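Protein angel homolog 2 (Homo sapiens, PDB 6RW0) acts as a 2',3'-cyclic phosphatase of the CCR4 deadenylase family and probably binds the 3' untranslated regions of messenger RNA. Local coordinates at residues G14-N19 against S396-Q401. Numbering follows the deposited sequence.
Sequences GVIKRN and SLLTEQ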
loop_
_atom_site.group_PDB
_atom_site.type_symbol
_atom_site.label_atom_id
_atom_site.label_comp_id
_atom_site.label_asym_id
_atom_site.label_seq_id
_atom_site.Cartn_x
_atom_site.Cartn_y
_atom_site.Cartn_z
ATOM N N GLY A 14 -26.872 8.634 -11.479
ATOM C CA GLY A 14 -25.702 9.130 -12.171
ATOM C C GLY A 14 -24.712 9.933 -11.348
ATOM O O GLY A 14 -23.671 10.324 -11.893
ATOM N N VAL A 15 -24.990 10.184 -10.065
ATOM C CA VAL A 15 -24.112 11.012 -9.237
ATOM C C VAL A 15 -22.790 10.298 -8.995
ATOM O O VAL A 15 -22.755 9.111 -8.643
ATOM C CB VAL A 15 -24.808 11.359 -7.910
ATOM C CG1 VAL A 15 -23.820 11.832 -6.850
ATOM C CG2 VAL A 15 -25.885 12.426 -8.136
ATOM N N ILE A 16 -21.669 11.009 -9.185
ATOM C CA ILE A 16 -20.309 10.458 -8.964
ATOM C C ILE A 16 -19.769 11.197 -7.748
ATOM O O ILE A 16 -19.388 12.338 -7.896
ATOM C CB ILE A 16 -19.409 10.639 -10.186
ATOM C CG1 ILE A 16 -20.037 9.998 -11.420
ATOM C CG2 ILE A 16 -18.028 10.071 -9.893
ATOM C CD1 ILE A 16 -19.249 10.199 -12.666
ATOM N N LYS A 17 -19.794 10.571 -6.590
ATOM C CA LYS A 17 -19.365 11.247 -5.355
ATOM C C LYS A 17 -18.622 10.256 -4.466
ATOM O O LYS A 17 -18.994 9.104 -4.452
ATOM C CB LYS A 17 -20.586 11.812 -4.609
ATOM C CG LYS A 17 -20.259 12.557 -3.321
ATOM C CD LYS A 17 -21.355 13.408 -2.738
ATOM C CE LYS A 17 -20.867 14.157 -1.514
ATOM N NZ LYS A 17 -21.930 14.978 -0.895
ATOM N N ARG A 18 -17.632 10.734 -3.724
ATOM C CA ARG A 18 -16.955 9.928 -2.700
ATOM C C ARG A 18 -17.584 10.379 -1.380
ATOM O O ARG A 18 -17.471 11.543 -1.067
ATOM C CB ARG A 18 -15.447 10.148 -2.778
ATOM C CG ARG A 18 -14.870 9.691 -4.106
ATOM C CD ARG A 18 -13.370 9.515 -4.038
ATOM N NE ARG A 18 -13.056 8.411 -3.165
ATOM C CZ ARG A 18 -11.844 8.104 -2.746
ATOM N NH1 ARG A 18 -10.806 8.792 -3.181
ATOM N NH2 ARG A 18 -11.691 7.114 -1.894
ATOM N N ASN A 19 -18.196 9.471 -0.661
ATOM C CA ASN A 19 -18.928 9.765 0.587
ATOM C C ASN A 19 -18.232 9.163 1.791
ATOM O O ASN A 19 -17.605 8.169 1.636
ATOM C CB ASN A 19 -20.302 9.094 0.572
ATOM C CG ASN A 19 -21.030 9.250 -0.740
ATOM O OD1 ASN A 19 -21.115 8.334 -1.539
ATOM N ND2 ASN A 19 -21.539 10.432 -0.964
ATOM N N SER A 396 -15.758 6.426 0.445
ATOM C CA SER A 396 -16.155 5.444 -0.556
ATOM C C SER A 396 -15.384 5.625 -1.863
ATOM O O SER A 396 -15.007 6.737 -2.251
ATOM C CB SER A 396 -17.660 5.513 -0.793
ATOM O OG SER A 396 -18.049 6.758 -1.333
ATOM N N LEU A 397 -15.162 4.516 -2.568
ATOM C CA LEU A 397 -14.392 4.444 -3.828
ATOM C C LEU A 397 -15.374 4.588 -5.002
ATOM O O LEU A 397 -16.510 4.940 -4.782
ATOM C CB LEU A 397 -13.602 3.123 -3.783
ATOM C CG LEU A 397 -12.293 3.194 -3.009
ATOM C CD1 LEU A 397 -11.728 1.798 -2.837
ATOM C CD2 LEU A 397 -11.290 4.085 -3.707
ATOM N N LEU A 398 -14.900 4.420 -6.216
ATOM C CA LEU A 398 -15.689 4.588 -7.442
ATOM C C LEU A 398 -15.532 3.361 -8.325
ATOM O O LEU A 398 -14.716 2.528 -8.054
ATOM C CB LEU A 398 -15.179 5.833 -8.163
ATOM C CG LEU A 398 -15.255 7.133 -7.379
ATOM C CD1 LEU A 398 -14.578 8.235 -8.152
ATOM C CD2 LEU A 398 -16.692 7.502 -7.076
ATOM N N THR A 399 -16.387 3.259 -9.318
ATOM C CA THR A 399 -16.322 2.188 -10.322
ATOM C C THR A 399 -15.479 2.640 -11.512
ATOM O O THR A 399 -15.194 3.807 -11.649
ATOM C CB THR A 399 -17.716 1.773 -10.797
ATOM O OG1 THR A 399 -18.215 2.862 -11.559
ATOM C CG2 THR A 399 -18.659 1.432 -9.670
ATOM N N GLU A 400 -15.125 1.687 -12.367
ATOM C CA GLU A 400 -14.388 1.933 -13.615
ATOM C C GLU A 400 -15.242 2.864 -14.483
ATOM O O GLU A 400 -14.711 3.777 -15.040
ATOM C CB GLU A 400 -14.132 0.598 -14.316
ATOM C CG GLU A 400 -13.510 0.740 -15.686
ATOM C CD GLU A 400 -13.188 -0.585 -16.350
ATOM O OE1 GLU A 400 -13.485 -1.600 -15.754
ATOM O OE2 GLU A 400 -12.667 -0.558 -17.449
ATOM N N GLN A 401 -16.538 2.604 -14.561
ATOM C CA GLN A 401 -17.452 3.429 -15.382
ATOM C C GLN A 401 -17.485 4.856 -14.834
ATOM O O GLN A 401 -17.461 5.767 -15.624
ATOM C CB GLN A 401 -18.850 2.826 -15.422
ATOM C CG GLN A 401 -19.770 3.594 -16.352
ATOM C CD GLN A 401 -21.206 3.138 -16.353
ATOM O OE1 GLN A 401 -21.624 2.299 -15.569
ATOM N NE2 GLN A 401 -21.985 3.718 -17.242
HETATM O O HOH W 1 -18.714 6.344 -3.942
#
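Arg18 wraps round the carbonyl of Ser396, a worked example of how a long side chain can fasten the lead-in to an edge strand, here 20-22 of the DNase I-like fold. Its CB and CG both lie 3.5 Å from Ser396 O, and CG meets the CD2 methyl of Leu398, whose side chain crosses at about a right angle. CD lies 3.7 Å from the same oxygen, and the turn about the CG-CD bond (chi3 67°) brings NE to 2.7 Å from Ser396 O in a nearly straight bond in the guanidinium plane. NH2 adds a weak second bond to that oxygen, packs obliquely against Leu397 CD2 at 3.6 Å, and reaches Leu395 O, while NH1 binds Pro420 O. An alanine here would probably leave these carbonyls without their charged donor and open a gap beside Leu397 and Leu398.

Just outside the antiparallel strands 20-22 and 390-395, Ser396 N donates to Asn19 O at 2.8 Å. The return bond goes to a side chain: Ser396 OG accepts the Asn19 N-H at 2.8 Å and donates to a water that donates to Lys17 O and Leu397 O. Ile16 CG2 touches Leu398 CD2 at 4.0 Å. Mainly polar bonds thus hold the N-terminal segment, its donors meeting main-chain oxygens and one serine hydroxyl and Asn19 O taking the Ser396 N-H, with the guanidinium charge probably shared among three carbonyls.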